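Local coordinates for protein computational Design of Enzyme (Synthetic construct, PDB 3TP4) that is a computationally designed enzyme on a TIM-barrel scaffold of the glycosyl hydrolase family 26 kind, probably built to carry an activated serine in a catalytic triad, at residues H36-T46 with G51-V59; W69-P80 with R87-I98. One frame throughout, in Å; residues are numbered along the deposited sequence.

Contact 1: H36-T46 with G51-V59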
loop_
_atom_site.group_PDB
_atom_site.type_symbol
_atom_site.label_atom_id
_atom_site.label_comp_id
_atom_site.label_asym_id
_atom_site.label_seq_id
_atom_site.Cartn_x
_atom_site.Cartn_y
_atom_site.Cartn_z
ATOM N N HIS A 36 -4.146 13.393 -5.133
ATOM C CA HIS A 36 -4.018 13.356 -6.581
ATOM C C HIS A 36 -2.658 12.783 -6.950
ATOM O O HIS A 36 -1.637 13.153 -6.361
ATOM C CB HIS A 36 -4.183 14.762 -7.168
ATOM C CG HIS A 36 -4.220 14.798 -8.667
ATOM N ND1 HIS A 36 -3.621 15.800 -9.400
ATOM C CD2 HIS A 36 -4.801 13.969 -9.567
ATOM C CE1 HIS A 36 -3.817 15.581 -10.688
ATOM N NE2 HIS A 36 -4.531 14.478 -10.818
ATOM N N HIS A 37 -2.664 11.872 -7.916
ATOM C CA HIS A 37 -1.459 11.153 -8.337
ATOM C C HIS A 37 -0.611 11.992 -9.292
ATOM O O HIS A 37 -1.129 12.554 -10.268
ATOM C CB HIS A 37 -1.853 9.834 -9.003
ATOM C CG HIS A 37 -0.789 8.782 -8.936
ATOM N ND1 HIS A 37 -0.551 8.035 -7.804
ATOM C CD2 HIS A 37 0.103 8.357 -9.862
ATOM C CE1 HIS A 37 0.442 7.194 -8.033
ATOM N NE2 HIS A 37 0.856 7.368 -9.276
ATOM N N GLY A 38 0.683 12.084 -8.995
ATOM C CA GLY A 38 1.623 12.842 -9.805
ATOM C C GLY A 38 1.157 14.272 -9.977
ATOM O O GLY A 38 1.175 14.822 -11.082
ATOM N N THR A 39 0.737 14.886 -8.879
ATOM C CA THR A 39 -0.049 16.106 -8.990
ATOM C C THR A 39 0.787 17.303 -9.428
ATOM O O THR A 39 0.269 18.210 -10.070
ATOM C CB THR A 39 -0.833 16.420 -7.700
ATOM O OG1 THR A 39 -1.838 17.400 -7.986
ATOM C CG2 THR A 39 0.091 16.940 -6.604
ATOM N N THR A 40 2.073 17.292 -9.080
ATOM C CA THR A 40 2.991 18.348 -9.493
ATOM C C THR A 40 3.946 17.893 -10.598
ATOM O O THR A 40 4.881 18.612 -10.942
ATOM C CB THR A 40 3.835 18.906 -8.318
ATOM O OG1 THR A 40 4.567 17.845 -7.690
ATOM C CG2 THR A 40 2.956 19.607 -7.281
ATOM N N SER A 41 3.699 16.714 -11.158
ATOM C CA SER A 41 4.595 16.140 -12.158
ATOM C C SER A 41 3.918 15.951 -13.516
ATOM O O SER A 41 4.585 15.920 -14.547
ATOM C CB SER A 41 5.190 14.814 -11.654
ATOM O OG SER A 41 4.170 13.895 -11.280
ATOM N N SER A 42 2.594 15.823 -13.512
ATOM C CA SER A 42 1.809 15.741 -14.744
ATOM C C SER A 42 0.634 16.708 -14.650
ATOM O O SER A 42 -0.138 16.636 -13.703
ATOM C CB SER A 42 1.269 14.326 -14.948
ATOM O OG SER A 42 2.306 13.366 -14.858
ATOM N N GLY A 43 0.509 17.620 -15.615
ATOM C CA GLY A 43 -0.586 18.579 -15.619
ATOM C C GLY A 43 -0.992 19.017 -17.017
ATOM O O GLY A 43 -0.165 19.036 -17.930
ATOM N N LEU A 44 -2.263 19.366 -17.187
ATOM C CA LEU A 44 -2.747 19.892 -18.462
ATOM C C LEU A 44 -2.773 21.410 -18.458
ATOM O O LEU A 44 -2.892 22.027 -19.510
ATOM C CB LEU A 44 -4.151 19.382 -18.791
ATOM C CG LEU A 44 -4.481 17.920 -18.499
ATOM C CD1 LEU A 44 -5.679 17.507 -19.328
ATOM C CD2 LEU A 44 -3.298 17.036 -18.803
ATOM N N THR A 45 -2.672 22.021 -17.283
ATOM C CA THR A 45 -2.764 23.479 -17.204
ATOM C C THR A 45 -1.465 24.090 -16.708
ATOM O O THR A 45 -1.357 25.305 -16.581
ATOM C CB THR A 45 -3.884 23.944 -16.245
ATOM O OG1 THR A 45 -3.487 23.696 -14.891
ATOM C CG2 THR A 45 -5.176 23.225 -16.533
ATOM N N THR A 46 -0.483 23.244 -16.419
ATOM C CA THR A 46 0.747 23.693 -15.771
ATOM C C THR A 46 1.856 24.038 -16.753
ATOM O O THR A 46 2.808 24.734 -16.400
ATOM C CB THR A 46 1.306 22.596 -14.865
ATOM O OG1 THR A 46 1.408 21.387 -15.624
ATOM C CG2 THR A 46 0.379 22.367 -13.663
ATOM N N GLY A 51 7.553 20.181 -10.107
ATOM C CA GLY A 51 7.206 19.751 -8.766
ATOM C C GLY A 51 6.661 20.847 -7.871
ATOM O O GLY A 51 6.507 20.634 -6.662
ATOM N N THR A 52 6.374 22.018 -8.448
ATOM C CA THR A 52 5.831 23.127 -7.666
ATOM C C THR A 52 4.450 23.609 -8.129
ATOM O O THR A 52 3.859 24.482 -7.493
ATOM C CB THR A 52 6.792 24.342 -7.640
ATOM O OG1 THR A 52 6.782 24.987 -8.921
ATOM C CG2 THR A 52 8.226 23.890 -7.282
ATOM N N THR A 53 3.938 23.057 -9.225
ATOM C CA THR A 53 2.635 23.479 -9.729
ATOM C C THR A 53 1.747 22.276 -10.014
ATOM O O THR A 53 2.252 21.177 -10.221
ATOM C CB THR A 53 2.763 24.325 -11.009
ATOM O OG1 THR A 53 3.401 23.545 -12.033
ATOM C CG2 THR A 53 3.575 25.599 -10.737
ATOM N N SER A 54 0.431 22.499 -10.046
ATOM C CA SER A 54 -0.556 21.419 -10.149
ATOM C C SER A 54 -1.876 21.886 -10.772
ATOM O O SER A 54 -2.334 22.992 -10.491
ATOM C CB SER A 54 -0.839 20.867 -8.751
ATOM O OG SER A 54 -1.953 19.991 -8.751
ATOM N N ASP A 55 -2.495 21.047 -11.599
ATOM C CA ASP A 55 -3.841 21.332 -12.095
ATOM C C ASP A 55 -4.823 21.533 -10.939
ATOM O O ASP A 55 -5.795 22.270 -11.063
ATOM C CB ASP A 55 -4.378 20.187 -12.952
ATOM C CG ASP A 55 -3.704 20.102 -14.310
ATOM O OD1 ASP A 55 -2.980 21.045 -14.673
ATOM O OD2 ASP A 55 -3.908 19.089 -15.008
ATOM N N VAL A 56 -4.583 20.840 -9.833
ATOM C CA VAL A 56 -5.467 20.933 -8.681
ATOM C C VAL A 56 -5.403 22.330 -8.085
ATOM O O VAL A 56 -6.423 22.917 -7.752
ATOM C CB VAL A 56 -5.111 19.909 -7.597
ATOM C CG1 VAL A 56 -5.988 20.134 -6.368
ATOM C CG2 VAL A 56 -5.291 18.503 -8.125
ATOM N N LYS A 57 -4.191 22.851 -7.947
ATOM C CA LYS A 57 -4.004 24.217 -7.483
ATOM C C LYS A 57 -4.653 25.205 -8.456
ATOM O O LYS A 57 -5.350 26.128 -8.034
ATOM C CB LYS A 57 -2.504 24.499 -7.301
ATOM C CG LYS A 57 -2.122 25.964 -7.103
ATOM C CD LYS A 57 -2.684 26.535 -5.801
ATOM C CE LYS A 57 -2.256 27.985 -5.611
ATOM N NZ LYS A 57 -2.762 28.570 -4.330
ATOM N N ASN A 58 -4.449 25.010 -9.757
ATOM C CA ASN A 58 -5.001 25.954 -10.737
ATOM C C ASN A 58 -6.524 25.942 -10.787
ATOM O O ASN A 58 -7.148 26.983 -10.971
ATOM C CB ASN A 58 -4.417 25.738 -12.138
ATOM C CG ASN A 58 -2.915 25.998 -12.190
ATOM O OD1 ASN A 58 -2.355 26.631 -11.299
ATOM N ND2 ASN A 58 -2.260 25.499 -13.229
ATOM N N VAL A 59 -7.129 24.769 -10.629
ATOM C CA VAL A 59 -8.587 24.688 -10.716
ATOM C C VAL A 59 -9.311 24.982 -9.399
ATOM O O VAL A 59 -10.410 25.518 -9.420
ATOM C CB VAL A 59 -9.067 23.332 -11.276
ATOM C CG1 VAL A 59 -8.426 23.071 -12.631
ATOM C CG2 VAL A 59 -8.748 22.225 -10.322
HETATM O O HOH W 1 -1.604 18.310 -11.967
HETATM O O HOH W 2 5.754 18.122 -5.478
HETATM O O HOH W 3 5.042 21.463 -11.427
#

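Contact 2: W69-P80 with R87-I98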
loop_
_atom_site.group_PDB
_atom_site.type_symbol
_atom_site.label_atom_id
_atom_site.label_comp_id
_atom_site.label_asym_id
_atom_site.label_seq_id
_atom_site.Cartn_x
_atom_site.Cartn_y
_atom_site.Cartn_z
ATOM N N TRP A 69 2.301 9.108 -5.727
ATOM C CA TRP A 69 3.399 8.838 -6.654
ATOM C C TRP A 69 3.556 7.334 -6.872
ATOM O O TRP A 69 3.199 6.541 -6.005
ATOM C CB TRP A 69 4.715 9.322 -6.074
ATOM C CG TRP A 69 4.707 10.643 -5.459
ATOM C CD1 TRP A 69 4.693 10.923 -4.130
ATOM C CD2 TRP A 69 4.778 11.897 -6.137
ATOM N NE1 TRP A 69 4.736 12.276 -3.934
ATOM C CE2 TRP A 69 4.792 12.899 -5.153
ATOM C CE3 TRP A 69 4.824 12.269 -7.486
ATOM C CZ2 TRP A 69 4.842 14.259 -5.470
ATOM C CZ3 TRP A 69 4.878 13.618 -7.802
ATOM C CH2 TRP A 69 4.883 14.595 -6.801
ATOM N N SER A 70 4.102 6.941 -8.019
ATOM C CA SER A 70 4.375 5.521 -8.279
ATOM C C SER A 70 5.876 5.253 -8.216
ATOM O O SER A 70 6.664 6.114 -8.587
ATOM C CB SER A 70 3.855 5.118 -9.658
ATOM O OG SER A 70 2.445 5.232 -9.722
ATOM N N THR A 71 6.275 4.066 -7.753
ATOM C CA THR A 71 7.699 3.718 -7.746
ATOM C C THR A 71 8.237 3.644 -9.172
ATOM O O THR A 71 9.440 3.678 -9.399
ATOM C CB THR A 71 7.965 2.391 -7.042
ATOM O OG1 THR A 71 7.192 1.358 -7.664
ATOM C CG2 THR A 71 7.609 2.497 -5.561
ATOM N N SER A 72 7.313 3.544 -10.118
ATOM C CA SER A 72 7.588 3.660 -11.547
ATOM C C SER A 72 8.532 4.826 -11.892
ATOM O O SER A 72 9.248 4.789 -12.891
ATOM C CB SER A 72 6.259 3.854 -12.273
ATOM O OG SER A 72 6.348 3.415 -13.611
ATOM N N ILE A 73 8.514 5.866 -11.071
ATOM C CA ILE A 73 9.370 7.028 -11.283
ATOM C C ILE A 73 10.850 6.664 -11.241
ATOM O O ILE A 73 11.675 7.293 -11.911
ATOM C CB ILE A 73 9.115 8.092 -10.217
ATOM C CG1 ILE A 73 7.732 8.723 -10.412
ATOM C CG2 ILE A 73 10.194 9.158 -10.240
ATOM C CD1 ILE A 73 7.295 9.513 -9.234
ATOM N N ILE A 74 11.189 5.667 -10.433
ATOM C CA ILE A 74 12.578 5.240 -10.297
ATOM C C ILE A 74 13.060 4.589 -11.593
ATOM O O ILE A 74 14.230 4.691 -11.956
ATOM C CB ILE A 74 12.739 4.247 -9.134
ATOM C CG1 ILE A 74 12.518 4.957 -7.798
ATOM C CG2 ILE A 74 14.115 3.577 -9.175
ATOM C CD1 ILE A 74 12.196 3.997 -6.654
ATOM N N GLU A 75 12.141 3.920 -12.280
ATOM C CA GLU A 75 12.452 3.230 -13.520
ATOM C C GLU A 75 12.528 4.224 -14.673
ATOM O O GLU A 75 12.929 3.872 -15.779
ATOM C CB GLU A 75 11.374 2.188 -13.817
ATOM C CG GLU A 75 10.999 1.317 -12.625
ATOM C CD GLU A 75 9.595 0.743 -12.742
ATOM O OE1 GLU A 75 8.856 1.158 -13.662
ATOM O OE2 GLU A 75 9.226 -0.118 -11.912
ATOM N N GLY A 76 12.129 5.464 -14.407
ATOM C CA GLY A 76 12.089 6.487 -15.432
ATOM C C GLY A 76 10.888 6.314 -16.341
ATOM O O GLY A 76 10.864 6.845 -17.451
ATOM N N ASN A 77 9.889 5.566 -15.872
ATOM C CA ASN A 77 8.685 5.304 -16.659
ATOM C C ASN A 77 7.529 6.242 -16.291
ATOM O O ASN A 77 6.386 6.044 -16.717
ATOM C CB ASN A 77 8.241 3.845 -16.507
ATOM C CG ASN A 77 9.313 2.856 -16.934
ATOM O OD1 ASN A 77 10.269 3.215 -17.619
ATOM N ND2 ASN A 77 9.152 1.597 -16.535
ATOM N N GLN A 78 7.838 7.263 -15.500
ATOM C CA GLN A 78 6.837 8.216 -15.052
ATOM C C GLN A 78 7.575 9.452 -14.568
ATOM O O GLN A 78 8.566 9.350 -13.846
ATOM C CB GLN A 78 5.985 7.608 -13.932
ATOM C CG GLN A 78 4.516 7.988 -13.975
ATOM C CD GLN A 78 3.636 6.993 -13.223
ATOM O OE1 GLN A 78 2.874 7.365 -12.319
ATOM N NE2 GLN A 78 3.733 5.721 -13.600
ATOM N N ARG A 79 7.123 10.624 -14.999
ATOM C CA ARG A 79 7.750 11.864 -14.568
ATOM C C ARG A 79 7.629 11.975 -13.051
ATOM O O ARG A 79 6.668 11.481 -12.467
ATOM C CB ARG A 79 7.079 13.055 -15.253
ATOM C CG ARG A 79 7.091 12.986 -16.778
ATOM C CD ARG A 79 6.407 14.200 -17.400
ATOM N NE ARG A 79 4.955 14.166 -17.230
ATOM C CZ ARG A 79 4.105 13.684 -18.134
ATOM N NH1 ARG A 79 4.556 13.194 -19.282
ATOM N NH2 ARG A 79 2.800 13.691 -17.892
ATOM N N PRO A 80 8.591 12.637 -12.402
ATOM C CA PRO A 80 9.721 13.374 -12.971
ATOM C C PRO A 80 10.876 12.449 -13.327
ATOM O O PRO A 80 11.991 12.924 -13.550
ATOM C CB PRO A 80 10.142 14.280 -11.818
ATOM C CG PRO A 80 9.852 13.451 -10.598
ATOM C CD PRO A 80 8.588 12.689 -10.930
ATOM N N ARG A 87 19.198 5.401 -12.131
ATOM C CA ARG A 87 18.198 5.173 -11.101
ATOM C C ARG A 87 18.448 6.100 -9.909
ATOM O O ARG A 87 17.503 6.607 -9.300
ATOM C CB ARG A 87 18.164 3.700 -10.680
ATOM C CG ARG A 87 17.181 2.861 -11.495
ATOM C CD ARG A 87 17.226 1.381 -11.120
ATOM N NE ARG A 87 16.206 0.606 -11.824
ATOM C CZ ARG A 87 15.155 0.037 -11.238
ATOM N NH1 ARG A 87 14.980 0.135 -9.924
ATOM N NH2 ARG A 87 14.278 -0.643 -11.967
ATOM N N ASP A 88 19.721 6.344 -9.603
ATOM C CA ASP A 88 20.084 7.198 -8.475
ATOM C C ASP A 88 19.607 8.644 -8.626
ATOM O O ASP A 88 19.328 9.316 -7.631
ATOM C CB ASP A 88 21.593 7.176 -8.236
ATOM C CG ASP A 88 22.068 5.864 -7.655
ATOM O OD1 ASP A 88 22.591 5.028 -8.424
ATOM O OD2 ASP A 88 21.911 5.668 -6.429
ATOM N N GLU A 89 19.521 9.128 -9.861
ATOM C CA GLU A 89 19.110 10.511 -10.074
ATOM C C GLU A 89 17.599 10.629 -10.242
ATOM O O GLU A 89 17.001 11.629 -9.841
ATOM C CB GLU A 89 19.873 11.165 -11.233
ATOM C CG GLU A 89 19.798 10.443 -12.564
ATOM C CD GLU A 89 20.873 10.920 -13.533
ATOM O OE1 GLU A 89 21.870 11.515 -13.066
ATOM O OE2 GLU A 89 20.721 10.709 -14.756
ATOM N N ASN A 90 16.988 9.605 -10.828
ATOM C CA ASN A 90 15.537 9.492 -10.790
ATOM C C ASN A 90 15.062 9.458 -9.337
ATOM O O ASN A 90 14.027 10.037 -9.000
ATOM C CB ASN A 90 15.052 8.262 -11.555
ATOM C CG ASN A 90 14.869 8.533 -13.037
ATOM O OD1 ASN A 90 14.868 9.684 -13.474
ATOM N ND2 ASN A 90 14.689 7.473 -13.816
ATOM N N ILE A 91 15.840 8.802 -8.478
ATOM C CA ILE A 91 15.532 8.727 -7.052
ATOM C C ILE A 91 15.708 10.074 -6.360
ATOM O O ILE A 91 14.937 10.426 -5.459
ATOM C CB ILE A 91 16.392 7.662 -6.331
ATOM C CG1 ILE A 91 15.907 6.253 -6.674
ATOM C CG2 ILE A 91 16.366 7.870 -4.819
ATOM C CD1 ILE A 91 16.770 5.164 -6.062
ATOM N N ALA A 92 16.718 10.832 -6.782
ATOM C CA ALA A 92 16.946 12.158 -6.217
ATOM C C ALA A 92 15.830 13.124 -6.614
ATOM O O ALA A 92 15.415 13.966 -5.817
ATOM C CB ALA A 92 18.309 12.705 -6.642
ATOM N N LEU A 93 15.358 12.997 -7.851
ATOM C CA LEU A 93 14.225 13.775 -8.339
ATOM C C LEU A 93 12.945 13.414 -7.560
ATOM O O LEU A 93 12.227 14.293 -7.079
ATOM C CB LEU A 93 14.015 13.509 -9.828
ATOM C CG LEU A 93 15.029 14.132 -10.796
ATOM C CD1 LEU A 93 14.820 13.598 -12.200
ATOM C CD2 LEU A 93 14.925 15.651 -10.783
ATOM N N PHE A 94 12.677 12.116 -7.462
ATOM C CA PHE A 94 11.543 11.587 -6.703
ATOM C C PHE A 94 11.582 12.232 -5.328
ATOM O O PHE A 94 10.613 12.857 -4.888
ATOM C CB PHE A 94 11.673 10.063 -6.601
ATOM C CG PHE A 94 10.385 9.342 -6.293
ATOM C CD1 PHE A 94 9.309 10.001 -5.712
ATOM C CD2 PHE A 94 10.258 7.990 -6.578
ATOM C CE1 PHE A 94 8.117 9.319 -5.422
ATOM C CE2 PHE A 94 9.074 7.297 -6.289
ATOM C CZ PHE A 94 8.007 7.965 -5.712
ATOM N N ALA A 95 12.731 12.124 -4.669
ATOM C CA ALA A 95 12.908 12.681 -3.336
ATOM C C ALA A 95 12.677 14.180 -3.308
ATOM O O ALA A 95 12.143 14.712 -2.335
ATOM C CB ALA A 95 14.297 12.353 -2.793
ATOM N N ASP A 96 13.108 14.866 -4.364
ATOM C CA ASP A 96 12.945 16.314 -4.441
ATOM C C ASP A 96 11.462 16.706 -4.489
ATOM O O ASP A 96 11.024 17.630 -3.802
ATOM C CB ASP A 96 13.669 16.864 -5.672
ATOM C CG ASP A 96 13.515 18.370 -5.818
ATOM O OD1 ASP A 96 13.881 19.099 -4.872
ATOM O OD2 ASP A 96 13.010 18.820 -6.870
ATOM N N TYR A 97 10.698 15.992 -5.303
ATOM C CA TYR A 97 9.268 16.252 -5.429
ATOM C C TYR A 97 8.512 15.917 -4.143
ATOM O O TYR A 97 7.515 16.567 -3.821
ATOM C CB TYR A 97 8.696 15.470 -6.606
ATOM C CG TYR A 97 8.887 16.146 -7.948
ATOM C CD1 TYR A 97 10.063 16.833 -8.249
ATOM C CD2 TYR A 97 7.896 16.088 -8.919
ATOM C CE1 TYR A 97 10.236 17.443 -9.481
ATOM C CE2 TYR A 97 8.056 16.694 -10.143
ATOM C CZ TYR A 97 9.227 17.370 -10.422
ATOM O OH TYR A 97 9.372 17.969 -11.650
ATOM N N ILE A 98 8.984 14.908 -3.412
ATOM C CA ILE A 98 8.396 14.549 -2.119
ATOM C C ILE A 98 8.685 15.648 -1.108
ATOM O O ILE A 98 7.824 16.017 -0.304
ATOM C CB ILE A 98 8.945 13.192 -1.586
ATOM C CG1 ILE A 98 8.256 12.020 -2.287
ATOM C CG2 ILE A 98 8.754 13.076 -0.071
ATOM C CD1 ILE A 98 8.907 10.662 -2.015
#

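Contact 1: H36-T46 with G51-V59
Asp-55, in the first turn of helix 55-60, reaches across to Leu-44 and Thr-45 in the loop that follows strand 32-37, and so ties together the strand-to-helix connection of a beta-alpha-beta unit in the TIM barrel. Asp-55 CB lies 4.1 Å from Thr-45 OG1, and with CG anti to the carbonyl carbon (chi1 -72°) the carboxylate is carried to the loop. Asp-55 CG comes 3.3 Å from Leu-44 N. There Asp-55 OD2 takes Leu-44 N on its syn lone pair at 2.7 Å, almost straight (175°). OD1 accepts twice from one face: Thr-45 N on the syn side but out of the carboxylate plane, and the hydroxyl Thr-45 OG1 from above it. Aspartate suits the place, being short enough to grip two consecutive amides with both oxygens, while Asn-324 binds OD2 from elsewhere in the barrel. Gly-43 passes with CA 3.4 Å from Asp-55 OD2, where a CB would crowd both OD1 and Thr-46.

Ser-54 is the N-cap. Ser-54 OG accepts from Val-56 N and also shares a hydrogen bond with Thr-39 OG1 (2.7 Å), which is bonded to His-36 ND1 in the imidazole plane. The in-plane bond at ND1, with a weak one from NE2 to Asn-324, would tend to hold the ring in this rotation, and Val-56 CG2 packs against His-36 ND1 at 3.4 Å. A water also joins the segments, donating to Thr-39 O and Ser-42 O and accepting from Asp-55 N.

Thr-40 lies against the turn at Gly-51, whose positive phi favours glycine and whose N makes a weak bond to Thr-40 O. At the outer end, Asn-58 ND2 gives its hydrogen to Thr-45 OG1 at 2.7 Å, with that oxygen in the amide plane.

Contact 2: W69-P80 with R87-I98
Trp-69 meets Phe-94 and Tyr-97 of helix 87-104 in aromatic contacts. Phe-94 turns its edge to the face of the Trp-69 five-membered ring in an offset edge-to-face pair, planes at 68° and centroids 5.5 Å apart. Phe-94 swings its ring to the strand end because CG stands anti to the backbone N (chi1 -159°), which brings CE1 to 3.5 Å from Trp-69 CB.

CH-pi contacts cover one face of each of two rings. Ile-73 CD1 sits over the centre of the Phe-94 ring, and Pro-80 CG lies over that of the Tyr-97 ring, 3.7 Å from its centroid. The compact, rigid proline ring, which follows a cis peptide bond, presents C-H groups to the ring face, while Trp-69 CH2 meets the same tyrosine at its edge. A serine in place of Tyr-97 would probably leave Pro-80 without the ring it lies on and open a gap beside the Trp-69 six-membered ring.

Aliphatic packing continues toward the helix start: Ile-74 CG1 touches Ile-91 CG1 at 3.8 Å, and Ile-74 CG2 lies by Arg-87 NH1, whose salt bridge goes to Asp-150.

Polar contact is sparse. Asn-90 ND2 donates a weak bond to Ile-74 O (3.4 Å, 161°), while its OD1 accepts from Leu-82 N. Asn-90 ND2 also passes 3.2 Å from Gly-76 CA, where any CB would clash.

Within the TIM barrel this joins strand 66-70 and its following loop to the next helix of a beta-alpha-beta unit. Strand 107-113 runs beside Trp-69, whose NE1 bonds Asn-108, and helix 141-157 packs on Ile-91 and Phe-94.

The two contacts follow one another along the chain, on neighbouring parallel strands, 32-37 and 66-70, of the same barrel; their centres lie about 16 Å apart. They meet where those strands end: His-37 NE2 of contact 1 lies 2.7 Å from Ser-70 OG of contact 2, a probable hydrogen bond. With Glu-320 on His-37 ND1, this has the geometry of a Ser-His-Glu triad, consistent with the designed serine site. Each contact packs the loop leaving a strand whose end carries one of these residues. The loops touch at Ser-42 OG and Arg-79 NH2 (3.1 Å, a probable hydrogen bond), and Tyr-97 OH of the helix packs 3.3 Å from Gly-51 N.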